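Local coordinates for protein MS5a (Brassica napus, PDB 6L77) that is meiosis-related and, through the cystatin-like folds of the C-terminal part held here, probably enhances papain rather than inhibiting it, at residues R209-P214 against C218-G223; D74-S77 against I81-T84; E116-Q121 against L125-K130; S131-H136 against L161-V166. One frame throughout, in Å; residues are numbered along the deposited sequence.

Interaction 1. Residues R209-P214 against C218-G223; sequences RRTVEP and CVCLLG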
loop_
_atom_site.group_PDB
_atom_site.type_symbol
_atom_site.label_atom_id
_atom_site.label_comp_id
_atom_site.label_asym_id
_atom_site.label_seq_id
_atom_site.Cartn_x
_atom_site.Cartn_y
_atom_site.Cartn_z
ATOM N N ARG A 209 -0.086 -6.427 5.772
ATOM C CA ARG A 209 -0.073 -5.781 7.077
ATOM C C ARG A 209 0.624 -4.429 6.974
ATOM O O ARG A 209 1.771 -4.345 6.519
ATOM C CB ARG A 209 0.619 -6.637 8.137
ATOM C CG ARG A 209 0.499 -5.998 9.518
ATOM C CD ARG A 209 1.285 -6.747 10.580
ATOM N NE ARG A 209 0.746 -8.078 10.821
ATOM C CZ ARG A 209 1.353 -9.213 10.481
ATOM N NH1 ARG A 209 2.546 -9.193 9.890
ATOM N NH2 ARG A 209 0.772 -10.376 10.754
ATOM N N ARG A 210 -0.072 -3.380 7.395
ATOM C CA ARG A 210 0.512 -2.060 7.570
ATOM C C ARG A 210 0.788 -1.843 9.053
ATOM O O ARG A 210 -0.136 -1.877 9.874
ATOM C CB ARG A 210 -0.423 -0.962 7.052
ATOM C CG ARG A 210 0.165 0.451 7.204
ATOM C CD ARG A 210 -0.931 1.464 7.579
ATOM N NE ARG A 210 -1.884 1.662 6.486
ATOM C CZ ARG A 210 -3.129 2.112 6.639
ATOM N NH1 ARG A 210 -3.594 2.401 7.849
ATOM N NH2 ARG A 210 -3.909 2.271 5.574
ATOM N N THR A 211 2.042 -1.597 9.396
ATOM C CA THR A 211 2.378 -1.208 10.754
ATOM C C THR A 211 2.978 0.186 10.711
ATOM O O THR A 211 3.697 0.534 9.768
ATOM C CB THR A 211 3.328 -2.220 11.414
ATOM O OG1 THR A 211 4.497 -2.375 10.613
ATOM C CG2 THR A 211 2.642 -3.559 11.513
ATOM N N VAL A 212 2.632 0.997 11.706
ATOM C CA VAL A 212 2.985 2.411 11.752
ATOM C C VAL A 212 3.765 2.648 13.036
ATOM O O VAL A 212 3.311 2.266 14.119
ATOM C CB VAL A 212 1.735 3.313 11.692
ATOM C CG1 VAL A 212 2.135 4.787 11.666
ATOM C CG2 VAL A 212 0.881 2.974 10.461
ATOM N N GLU A 213 4.928 3.272 12.916
ATOM C CA GLU A 213 5.764 3.515 14.088
ATOM C C GLU A 213 5.151 4.637 14.918
ATOM O O GLU A 213 4.892 5.721 14.381
ATOM C CB GLU A 213 7.189 3.877 13.655
ATOM C CG GLU A 213 8.272 3.531 14.672
ATOM C CD GLU A 213 8.236 4.400 15.919
ATOM O OE1 GLU A 213 8.595 3.896 17.008
ATOM O OE2 GLU A 213 7.846 5.584 15.821
ATOM N N PRO A 214 4.937 4.433 16.224
ATOM C CA PRO A 214 4.089 5.369 16.993
ATOM C C PRO A 214 4.538 6.824 16.985
ATOM O O PRO A 214 3.685 7.719 16.977
ATOM C CB PRO A 214 4.129 4.778 18.408
ATOM C CG PRO A 214 4.347 3.324 18.189
ATOM C CD PRO A 214 5.269 3.228 17.003
ATOM N N CYS A 218 6.625 6.226 10.629
ATOM C CA CYS A 218 7.159 5.459 9.512
ATOM C C CYS A 218 6.221 4.289 9.237
ATOM O O CYS A 218 5.625 3.731 10.158
ATOM C CB CYS A 218 8.575 4.971 9.829
ATOM S SG CYS A 218 9.752 6.338 10.067
ATOM N N VAL A 219 6.066 3.938 7.967
ATOM C CA VAL A 219 5.057 2.971 7.539
ATOM C C VAL A 219 5.781 1.756 6.976
ATOM O O VAL A 219 6.551 1.883 6.016
ATOM C CB VAL A 219 4.105 3.563 6.492
ATOM C CG1 VAL A 219 3.194 2.484 5.942
ATOM C CG2 VAL A 219 3.276 4.701 7.118
ATOM N N CYS A 220 5.531 0.588 7.566
ATOM C CA CYS A 220 6.056 -0.677 7.073
ATOM C C CYS A 220 4.911 -1.495 6.484
ATOM O O CYS A 220 3.848 -1.621 7.106
ATOM C CB CYS A 220 6.748 -1.448 8.195
ATOM S SG CYS A 220 7.228 -3.099 7.698
ATOM N N LEU A 221 5.107 -2.002 5.269
ATOM C CA LEU A 221 4.150 -2.892 4.623
ATOM C C LEU A 221 4.782 -4.265 4.455
ATOM O O LEU A 221 5.900 -4.378 3.946
ATOM C CB LEU A 221 3.695 -2.359 3.260
ATOM C CG LEU A 221 2.921 -1.032 3.203
ATOM C CD1 LEU A 221 2.233 -0.886 1.850
ATOM C CD2 LEU A 221 1.898 -0.935 4.317
ATOM N N LEU A 222 4.063 -5.300 4.877
ATOM C CA LEU A 222 4.483 -6.682 4.685
ATOM C C LEU A 222 3.304 -7.439 4.101
ATOM O O LEU A 222 2.214 -7.419 4.675
ATOM C CB LEU A 222 4.932 -7.316 6.001
ATOM C CG LEU A 222 5.366 -8.770 5.864
ATOM C CD1 LEU A 222 6.611 -8.856 5.002
ATOM C CD2 LEU A 222 5.619 -9.394 7.236
ATOM N N GLY A 223 3.512 -8.113 2.975
ATOM C CA GLY A 223 2.400 -8.714 2.268
ATOM C C GLY A 223 2.772 -10.022 1.596
ATOM O O GLY A 223 3.943 -10.308 1.317
#
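At the edge of the Arg209 guanidinium, near its plane, lies methyl CD2 of Leu222, 4.1 Å from NH1; residues 218-223 put no atom over either face. The two side chains run alongside each other and point the same way. With CG anti to the backbone N (chi1 -175°) the arginine extends past the leucine to a salt bridge with Asp104 and hydrogen bonds to the carbonyl oxygens of Lys106 and Asp107. The Arg210 guanidinium leaves on the other face of the sheet, for a cation-pi contact with Trp138 and hydrogen bonds to Tyr142 OH and Arg184 O. Only its aliphatic stem stays in the contact: CB lies 3.6 Å from Leu221 CD2, and CG 3.9 Å from Val219 CG1. On the Arg209 face, Thr211 OG1 packs 3.4 Å from Cys220 CB.

The backbone between these two faces is an antiparallel hairpin. Arg209 with Leu222 and Thr211 with Cys220 are hydrogen-bonded pairs, and the bond from Cys220 N to Thr211 O (2.9 Å) is nearly straight at 173°. In the non-hydrogen-bonded pairs, CA-H groups of Arg210, Val212, Val219 and Leu221 point at carbonyl oxygens instead. Glu213 N adds one more bond, to Cys218 O (2.9 Å), where the strands open into the turn; the carboxylate oxygen OE2 of Glu213 accepts from the N-H groups of Thr215 and Thr216.

Beta-branched threonine and valine suit the extended backbone. Five main-chain bonds supply the polar cohesion between the strands, while the arginines lend their methylenes to the hairpin and send their charges to other parts of the fold.

Interaction 2. Residues D74-S77 against I81-T84; sequences DQRS and IDFT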
loop_
_atom_site.group_PDB
_atom_site.type_symbol
_atom_site.label_atom_id
_atom_site.label_comp_id
_atom_site.label_asym_id
_atom_site.label_seq_id
_atom_site.Cartn_x
_atom_site.Cartn_y
_atom_site.Cartn_z
ATOM N N ASP A 74 12.975 1.928 2.087
ATOM C CA ASP A 74 13.893 0.793 2.155
ATOM C C ASP A 74 13.132 -0.471 1.780
ATOM O O ASP A 74 12.055 -0.731 2.319
ATOM C CB ASP A 74 14.496 0.637 3.550
ATOM C CG ASP A 74 15.589 1.656 3.833
ATOM O OD1 ASP A 74 15.955 2.422 2.921
ATOM O OD2 ASP A 74 16.076 1.691 4.977
ATOM N N GLN A 75 13.697 -1.254 0.868
ATOM C CA GLN A 75 13.025 -2.404 0.281
ATOM C C GLN A 75 13.772 -3.668 0.671
ATOM O O GLN A 75 15.001 -3.719 0.572
ATOM C CB GLN A 75 12.963 -2.260 -1.245
ATOM C CG GLN A 75 12.499 -3.490 -2.010
ATOM C CD GLN A 75 12.399 -3.215 -3.513
ATOM O OE1 GLN A 75 11.313 -2.974 -4.041
ATOM N NE2 GLN A 75 13.534 -3.242 -4.200
ATOM N N ARG A 76 13.035 -4.684 1.122
ATOM C CA ARG A 76 13.658 -5.902 1.618
ATOM C C ARG A 76 13.309 -7.138 0.807
ATOM O O ARG A 76 13.839 -8.213 1.101
ATOM C CB ARG A 76 13.286 -6.142 3.089
ATOM C CG ARG A 76 13.851 -5.107 4.045
ATOM C CD ARG A 76 13.269 -5.277 5.447
ATOM N NE ARG A 76 11.851 -4.907 5.516
ATOM C CZ ARG A 76 11.417 -3.663 5.679
ATOM N NH1 ARG A 76 12.290 -2.665 5.777
ATOM N NH2 ARG A 76 10.117 -3.410 5.738
ATOM N N SER A 77 12.424 -7.036 -0.182
ATOM C CA SER A 77 12.136 -8.185 -1.028
ATOM C C SER A 77 11.764 -7.701 -2.421
ATOM O O SER A 77 11.263 -6.587 -2.593
ATOM C CB SER A 77 11.007 -9.061 -0.459
ATOM O OG SER A 77 10.718 -10.130 -1.340
ATOM N N ILE A 81 5.518 -7.999 -1.076
ATOM C CA ILE A 81 5.590 -6.707 -0.398
ATOM C C ILE A 81 6.430 -6.840 0.869
ATOM O O ILE A 81 6.138 -7.668 1.737
ATOM C CB ILE A 81 4.191 -6.183 -0.073
ATOM C CG1 ILE A 81 3.446 -5.819 -1.354
ATOM C CG2 ILE A 81 4.302 -4.967 0.829
ATOM C CD1 ILE A 81 2.074 -5.212 -1.091
ATOM N N ASP A 82 7.482 -6.024 0.982
ATOM C CA ASP A 82 8.291 -5.992 2.207
ATOM C C ASP A 82 9.148 -4.718 2.142
ATOM O O ASP A 82 10.255 -4.743 1.607
ATOM C CB ASP A 82 9.145 -7.242 2.334
ATOM C CG ASP A 82 9.838 -7.341 3.673
ATOM O OD1 ASP A 82 9.716 -6.397 4.488
ATOM O OD2 ASP A 82 10.501 -8.373 3.913
ATOM N N PHE A 83 8.619 -3.613 2.674
ATOM C CA PHE A 83 9.364 -2.357 2.590
ATOM C C PHE A 83 8.875 -1.387 3.655
ATOM O O PHE A 83 7.796 -1.557 4.219
ATOM C CB PHE A 83 9.238 -1.725 1.198
ATOM C CG PHE A 83 7.827 -1.294 0.837
ATOM C CD1 PHE A 83 7.323 -0.076 1.264
ATOM C CD2 PHE A 83 7.028 -2.103 0.048
ATOM C CE1 PHE A 83 6.038 0.315 0.919
ATOM C CE2 PHE A 83 5.746 -1.719 -0.300
ATOM C CZ PHE A 83 5.253 -0.513 0.139
ATOM N N THR A 84 9.673 -0.345 3.897
ATOM C CA THR A 84 9.340 0.701 4.859
ATOM C C THR A 84 9.506 2.065 4.206
ATOM O O THR A 84 10.557 2.347 3.614
ATOM C CB THR A 84 10.241 0.621 6.103
ATOM O OG1 THR A 84 10.085 -0.656 6.732
ATOM C CG2 THR A 84 9.878 1.731 7.110
HETATM O O HOH W 1 8.794 -5.552 -1.733
#
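Arg76 reaches across the hairpin to Asp82 and Thr84, and the tight part of the contact gathers round its guanidinium. NE makes the salt bridge, 2.8 Å from Asp82 OD1, which it meets from above the carboxylate plane; the two flat groups are turned 65° apart, and NH2 adds only a weak bond to the same oxygen. End-on, NH1 and NH2 both grip Thr84 OG1, at 3.1 and 2.9 Å, close to the guanidinium plane. Asp82 O and Phe83 CA lie over one face. The bend of the arginine chain at chi3 (-70°) lays the group along the neighbouring strand. Below it, Arg76 N donates to Asp82 O, and Asp74 and Thr84 form a hydrogen-bonded pair through both of their backbone bonds.

Between them Gln75 and Phe83 pair with CA atoms just 4.3 Å apart. The phenyl ring leads away from this partner, toward Tyr17, Val20, Ile145 and Leu221.

Toward the turn the fit slackens. Ser77 CB touches Asp82 CB at 3.8 Å, and a water bridges the two segments, donating to Ser77 O (2.8 Å) and accepting from Asp82 N. Ser77 N is buried here without a partner in the model, while Ser77 OG bonds to Gly79 N within the turn.

Thr84 OG1 also bonds to Phe102 O. A hydroxyl suits this place because it can accept from the arginine while giving its own proton to a carbonyl. With one guanidinium shared between an anion and a neutral hydroxyl, the positive charge is probably well compensated by Asp82 at this partly buried site.

Interaction 3. Residues E116-Q121 against L125-K130; sequences EAFADQ and LYKMQK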
loop_
_atom_site.group_PDB
_atom_site.type_symbol
_atom_site.label_atom_id
_atom_site.label_comp_id
_atom_site.label_asym_id
_atom_site.label_seq_id
_atom_site.Cartn_x
_atom_site.Cartn_y
_atom_site.Cartn_z
ATOM N N GLU A 116 -15.238 -17.887 12.087
ATOM C CA GLU A 116 -14.960 -17.899 13.518
ATOM C C GLU A 116 -14.095 -16.714 13.934
ATOM O O GLU A 116 -14.168 -16.276 15.088
ATOM C CB GLU A 116 -14.302 -19.220 13.932
ATOM C CG GLU A 116 -14.001 -20.153 12.775
ATOM C CD GLU A 116 -12.880 -21.107 13.095
ATOM O OE1 GLU A 116 -12.228 -20.922 14.146
ATOM O OE2 GLU A 116 -12.644 -22.037 12.297
ATOM N N ALA A 117 -13.300 -16.167 13.014
ATOM C CA ALA A 117 -12.547 -14.956 13.321
ATOM C C ALA A 117 -13.483 -13.769 13.548
ATOM O O ALA A 117 -13.272 -12.966 14.464
ATOM C CB ALA A 117 -11.557 -14.652 12.198
ATOM N N PHE A 118 -14.527 -13.646 12.726
ATOM C CA PHE A 118 -15.524 -12.604 12.948
ATOM C C PHE A 118 -16.248 -12.799 14.277
ATOM O O PHE A 118 -16.503 -11.829 15.000
ATOM C CB PHE A 118 -16.521 -12.587 11.791
ATOM C CG PHE A 118 -15.899 -12.237 10.476
ATOM C CD1 PHE A 118 -15.729 -10.915 10.112
ATOM C CD2 PHE A 118 -15.466 -13.225 9.610
ATOM C CE1 PHE A 118 -15.128 -10.580 8.901
ATOM C CE2 PHE A 118 -14.876 -12.897 8.398
ATOM C CZ PHE A 118 -14.713 -11.572 8.041
ATOM N N ALA A 119 -16.581 -14.050 14.619
ATOM C CA ALA A 119 -17.308 -14.317 15.856
ATOM C C ALA A 119 -16.441 -14.141 17.099
ATOM O O ALA A 119 -16.983 -13.987 18.196
ATOM C CB ALA A 119 -17.892 -15.736 15.828
ATOM N N ASP A 120 -15.116 -14.171 16.952
ATOM C CA ASP A 120 -14.193 -13.989 18.071
ATOM C C ASP A 120 -14.250 -12.537 18.529
ATOM O O ASP A 120 -13.771 -11.652 17.827
ATOM C CB ASP A 120 -12.779 -14.366 17.631
ATOM C CG ASP A 120 -11.740 -14.218 18.745
ATOM O OD1 ASP A 120 -12.040 -13.667 19.824
ATOM O OD2 ASP A 120 -10.602 -14.678 18.536
ATOM N N GLN A 121 -14.789 -12.289 19.717
ATOM C CA GLN A 121 -14.996 -10.907 20.130
ATOM C C GLN A 121 -13.717 -10.199 20.565
ATOM O O GLN A 121 -13.758 -9.002 20.856
ATOM C CB GLN A 121 -16.053 -10.856 21.229
ATOM C CG GLN A 121 -17.418 -11.223 20.677
ATOM C CD GLN A 121 -18.552 -11.026 21.658
ATOM O OE1 GLN A 121 -18.380 -10.457 22.738
ATOM N NE2 GLN A 121 -19.728 -11.503 21.283
ATOM N N LEU A 125 -12.810 -7.029 13.006
ATOM C CA LEU A 125 -12.751 -7.175 11.556
ATOM C C LEU A 125 -13.844 -6.342 10.900
ATOM O O LEU A 125 -14.978 -6.306 11.379
ATOM C CB LEU A 125 -12.892 -8.655 11.145
ATOM C CG LEU A 125 -11.637 -9.483 11.464
ATOM C CD1 LEU A 125 -11.686 -10.004 12.883
ATOM C CD2 LEU A 125 -11.480 -10.637 10.485
ATOM N N TYR A 126 -13.495 -5.679 9.803
ATOM C CA TYR A 126 -14.386 -4.742 9.124
ATOM C C TYR A 126 -14.578 -5.222 7.695
ATOM O O TYR A 126 -13.643 -5.158 6.890
ATOM C CB TYR A 126 -13.809 -3.322 9.162
ATOM C CG TYR A 126 -13.615 -2.814 10.568
ATOM C CD1 TYR A 126 -12.549 -3.256 11.347
ATOM C CD2 TYR A 126 -14.507 -1.910 11.136
ATOM C CE1 TYR A 126 -12.386 -2.819 12.651
ATOM C CE2 TYR A 126 -14.340 -1.459 12.433
ATOM C CZ TYR A 126 -13.263 -1.916 13.181
ATOM O OH TYR A 126 -13.078 -1.494 14.485
ATOM N N LYS A 127 -15.779 -5.717 7.391
ATOM C CA LYS A 127 -16.148 -6.110 6.034
ATOM C C LYS A 127 -16.524 -4.855 5.259
ATOM O O LYS A 127 -17.586 -4.260 5.496
ATOM C CB LYS A 127 -17.316 -7.096 6.032
ATOM C CG LYS A 127 -17.103 -8.383 6.807
ATOM C CD LYS A 127 -18.296 -9.331 6.610
ATOM C CE LYS A 127 -18.313 -10.468 7.625
ATOM N NZ LYS A 127 -19.445 -11.419 7.407
HETATM N N MSE A 128 -15.670 -4.465 4.325
HETATM C CA MSE A 128 -15.846 -3.200 3.615
HETATM C C MSE A 128 -16.892 -3.306 2.519
HETATM O O MSE A 128 -17.078 -4.368 1.925
HETATM C CB MSE A 128 -14.518 -2.730 3.022
HETATM C CG MSE A 128 -13.474 -2.348 4.072
HETATM SE SE MSE A 128 -14.223 -1.150 5.465
HETATM C CE MSE A 128 -12.614 -1.002 6.595
ATOM N N GLN A 129 -17.592 -2.201 2.284
ATOM C CA GLN A 129 -18.528 -2.077 1.180
ATOM C C GLN A 129 -17.798 -1.461 -0.010
ATOM O O GLN A 129 -16.768 -0.811 0.147
ATOM C CB GLN A 129 -19.729 -1.207 1.583
ATOM C CG GLN A 129 -20.928 -1.301 0.650
ATOM C CD GLN A 129 -21.529 0.061 0.314
ATOM O OE1 GLN A 129 -21.375 0.564 -0.806
ATOM N NE2 GLN A 129 -22.220 0.659 1.283
ATOM N N LYS A 130 -18.345 -1.683 -1.209
ATOM C CA LYS A 130 -17.748 -1.129 -2.422
ATOM C C LYS A 130 -17.493 0.363 -2.289
ATOM O O LYS A 130 -16.430 0.856 -2.682
ATOM C CB LYS A 130 -18.664 -1.410 -3.615
ATOM C CG LYS A 130 -18.109 -1.047 -4.974
ATOM C CD LYS A 130 -18.885 -1.828 -6.038
ATOM C CE LYS A 130 -18.338 -1.583 -7.433
ATOM N NZ LYS A 130 -18.538 -0.172 -7.867
#
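Phe118 is held between Leu125 and Lys127, whose side chains cover opposite faces of its ring. On one face Lys127 CE sits 3.7 Å from the ring centroid, and NZ stands almost on the ring normal at 4.6 Å, close enough for a cation-pi contact. On the other, Leu125 CD2 makes a CH-pi contact 4.2 Å from the centroid, displaced toward the rim, while Leu125 CB touches ring atom CE1 of Phe118 at 3.7 Å. Leucine and lysine suit these places: one offers a compact apolar branch, the other a long stem tipped with charge. Beside the ring, Ala117 is small enough to let the leucine come close, its CB 4.4 Å from Leu125 CD2; Leu125 CD1 touches the backbone at Ala117 O (3.7 Å).

In the next shell, Lys127 is extended beyond CG, which carries its ammonium obliquely over the ring to above its centre, and Pro113 packs on both Phe118 and Leu125. An alanine in place of Phe118 is likely to leave the Lys127 ammonium without its aromatic partner and open a gap between the two strand side chains.

The ring thereby ties the short helix 115-119 to strand 124-127, an outermost strand of the sheet within this chain. Tyr126 points away from helix 115-119, and it and Met128 pack on helix 176-181; main-chain bonds join Tyr126 to Val168 and Met128 to Val166 of strand 161-170.

Interaction 4. Residues S131-H136 against L161-V166; sequences SDWEEH and LKILDV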
loop_
_atom_site.group_PDB
_atom_site.type_symbol
_atom_site.label_atom_id
_atom_site.label_comp_id
_atom_site.label_asym_id
_atom_site.label_seq_id
_atom_site.Cartn_x
_atom_site.Cartn_y
_atom_site.Cartn_z
ATOM N N SER A 131 -18.456 1.101 -1.725
ATOM C CA SER A 131 -18.256 2.530 -1.527
ATOM C C SER A 131 -17.069 2.802 -0.618
ATOM O O SER A 131 -16.359 3.795 -0.816
ATOM C CB SER A 131 -19.520 3.171 -0.952
ATOM O OG SER A 131 -19.772 2.694 0.361
ATOM N N ASP A 132 -16.821 1.932 0.367
ATOM C CA ASP A 132 -15.697 2.152 1.282
ATOM C C ASP A 132 -14.360 2.141 0.547
ATOM O O ASP A 132 -13.514 3.024 0.754
ATOM C CB ASP A 132 -15.689 1.095 2.383
ATOM C CG ASP A 132 -16.831 1.252 3.364
ATOM O OD1 ASP A 132 -17.198 2.400 3.690
ATOM O OD2 ASP A 132 -17.352 0.211 3.813
ATOM N N TRP A 133 -14.124 1.126 -0.291
ATOM C CA TRP A 133 -12.829 1.111 -0.964
ATOM C C TRP A 133 -12.779 2.097 -2.118
ATOM O O TRP A 133 -11.712 2.643 -2.406
ATOM C CB TRP A 133 -12.442 -0.301 -1.437
ATOM C CG TRP A 133 -13.273 -0.975 -2.505
ATOM C CD1 TRP A 133 -13.324 -0.670 -3.846
ATOM C CD2 TRP A 133 -14.098 -2.128 -2.329
ATOM N NE1 TRP A 133 -14.162 -1.549 -4.499
ATOM C CE2 TRP A 133 -14.653 -2.449 -3.588
ATOM C CE3 TRP A 133 -14.439 -2.911 -1.220
ATOM C CZ2 TRP A 133 -15.510 -3.521 -3.768
ATOM C CZ3 TRP A 133 -15.296 -3.971 -1.402
ATOM C CH2 TRP A 133 -15.827 -4.267 -2.666
ATOM N N GLU A 134 -13.913 2.379 -2.760
ATOM C CA GLU A 134 -13.892 3.378 -3.819
ATOM C C GLU A 134 -13.544 4.758 -3.281
ATOM O O GLU A 134 -12.902 5.548 -3.981
ATOM C CB GLU A 134 -15.230 3.406 -4.549
ATOM C CG GLU A 134 -15.441 2.198 -5.439
ATOM C CD GLU A 134 -16.722 2.288 -6.241
ATOM O OE1 GLU A 134 -17.597 3.107 -5.877
ATOM O OE2 GLU A 134 -16.849 1.544 -7.239
ATOM N N GLU A 135 -13.923 5.060 -2.040
ATOM C CA GLU A 135 -13.601 6.365 -1.473
ATOM C C GLU A 135 -12.234 6.424 -0.798
ATOM O O GLU A 135 -11.802 7.517 -0.421
ATOM C CB GLU A 135 -14.685 6.790 -0.479
ATOM C CG GLU A 135 -15.990 7.187 -1.165
ATOM C CD GLU A 135 -17.202 7.059 -0.256
ATOM O OE1 GLU A 135 -18.316 7.414 -0.699
ATOM O OE2 GLU A 135 -17.038 6.594 0.895
ATOM N N HIS A 136 -11.534 5.299 -0.637
ATOM C CA HIS A 136 -10.227 5.299 0.019
ATOM C C HIS A 136 -9.261 4.495 -0.844
ATOM O O HIS A 136 -9.129 3.283 -0.669
ATOM C CB HIS A 136 -10.341 4.755 1.438
ATOM C CG HIS A 136 -11.311 5.526 2.279
ATOM N ND1 HIS A 136 -12.653 5.217 2.336
ATOM C CD2 HIS A 136 -11.145 6.629 3.043
ATOM C CE1 HIS A 136 -13.268 6.085 3.120
ATOM N NE2 HIS A 136 -12.376 6.950 3.565
ATOM N N LEU A 161 -7.446 -4.949 -13.064
ATOM C CA LEU A 161 -7.767 -5.425 -11.727
ATOM C C LEU A 161 -9.108 -4.865 -11.280
ATOM O O LEU A 161 -9.398 -3.683 -11.491
ATOM C CB LEU A 161 -6.677 -5.021 -10.735
ATOM C CG LEU A 161 -5.259 -5.432 -11.116
ATOM C CD1 LEU A 161 -4.283 -5.055 -10.003
ATOM C CD2 LEU A 161 -5.207 -6.934 -11.424
ATOM N N LYS A 162 -9.917 -5.716 -10.649
ATOM C CA LYS A 162 -11.233 -5.324 -10.153
ATOM C C LYS A 162 -11.424 -5.866 -8.745
ATOM O O LYS A 162 -11.430 -7.085 -8.548
ATOM C CB LYS A 162 -12.340 -5.845 -11.074
ATOM C CG LYS A 162 -13.737 -5.609 -10.536
ATOM C CD LYS A 162 -14.785 -6.178 -11.465
ATOM C CE LYS A 162 -16.181 -5.929 -10.930
ATOM N NZ LYS A 162 -17.205 -6.655 -11.730
ATOM N N ILE A 163 -11.622 -4.972 -7.777
ATOM C CA ILE A 163 -11.803 -5.400 -6.391
ATOM C C ILE A 163 -13.177 -6.030 -6.209
ATOM O O ILE A 163 -14.199 -5.474 -6.631
ATOM C CB ILE A 163 -11.616 -4.217 -5.431
ATOM C CG1 ILE A 163 -10.210 -3.631 -5.563
ATOM C CG2 ILE A 163 -11.873 -4.664 -4.008
ATOM C CD1 ILE A 163 -9.984 -2.401 -4.716
ATOM N N LEU A 164 -13.214 -7.195 -5.563
ATOM C CA LEU A 164 -14.475 -7.872 -5.282
ATOM C C LEU A 164 -14.869 -7.843 -3.817
ATOM O O LEU A 164 -16.065 -7.801 -3.517
ATOM C CB LEU A 164 -14.419 -9.335 -5.735
ATOM C CG LEU A 164 -14.139 -9.572 -7.218
ATOM C CD1 LEU A 164 -14.078 -11.060 -7.497
ATOM C CD2 LEU A 164 -15.207 -8.913 -8.064
ATOM N N ASP A 165 -13.899 -7.856 -2.902
ATOM C CA ASP A 165 -14.198 -7.934 -1.479
ATOM C C ASP A 165 -12.970 -7.472 -0.713
ATOM O O ASP A 165 -11.836 -7.717 -1.145
ATOM C CB ASP A 165 -14.584 -9.364 -1.076
ATOM C CG ASP A 165 -15.218 -9.437 0.299
ATOM O OD1 ASP A 165 -15.542 -8.368 0.869
ATOM O OD2 ASP A 165 -15.393 -10.571 0.803
ATOM N N VAL A 166 -13.194 -6.775 0.399
ATOM C CA VAL A 166 -12.106 -6.258 1.226
ATOM C C VAL A 166 -12.503 -6.441 2.683
ATOM O O VAL A 166 -13.626 -6.106 3.065
ATOM C CB VAL A 166 -11.795 -4.772 0.944
ATOM C CG1 VAL A 166 -10.708 -4.258 1.885
ATOM C CG2 VAL A 166 -11.364 -4.566 -0.497
#
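A classic beta bulge in strand 161-170, where Leu164 and Asp165 both face Arg191, forms part of the surface on which Trp133 of helix 130-135 rests. The axes of segments 131-135 and 161-166 run at 106° and approach to 9.5 Å, and the indole bridges that distance. Ile163 CG2 lies over the centre of one ring face, a CH-pi contact 3.7 Å from the centroid of the six-membered ring. Ile163 CD1 reaches the five-membered ring, 3.9 Å from Trp133 CD1. On the six-membered ring Val166 CG2 approaches Trp133 CE3 obliquely at 3.6 Å, and at the far end Leu164 O lies as near to CH2. Placing CG between the backbone N and the carbonyl carbon (chi1 65°) directs the ring at the strand. Ile139 of helix 138-150 also packs on it.

Just after Trp133 the chain turns with His136 ND1 donating to Asp132 O (2.8 Å), the oxygen in the imidazole plane. Asp132 forms a salt bridge with Arg176.

Exchanging Trp133 for a serine would take the aromatic cover from Ile163 and Val166 and would probably open a gap between helix and strand.

Broad and flat, tryptophan suits this spot because one side chain can span two branched residues and the bulge between them. The contact therefore depends on apolar surface and dispersion, with shape complementarity in place of directional polar bonds.

From the N terminus, interaction 2 closes the turn between strands 65-75 and 82-88, with three residues between its segments. Interaction 3 follows, folding helix 115-119 back on strand 124-127 across another short loop. Interaction 4 starts directly after it and closes a longer loop of 24 residues containing helix 138-150. Interaction 1 comes last, closing the hairpin of strands 201-212 and 219-227. All four lie in series; none nests in or crosses another. The sheet nevertheless pairs them: Leu221 N and Gly223 N probably bond to the Phe83 and Ile81 oxygens of interaction 2, and Met128 N of interaction 3 probably to Val166 O of interaction 4. Interactions 2 and 4 lie on opposite sides of the chain's centre.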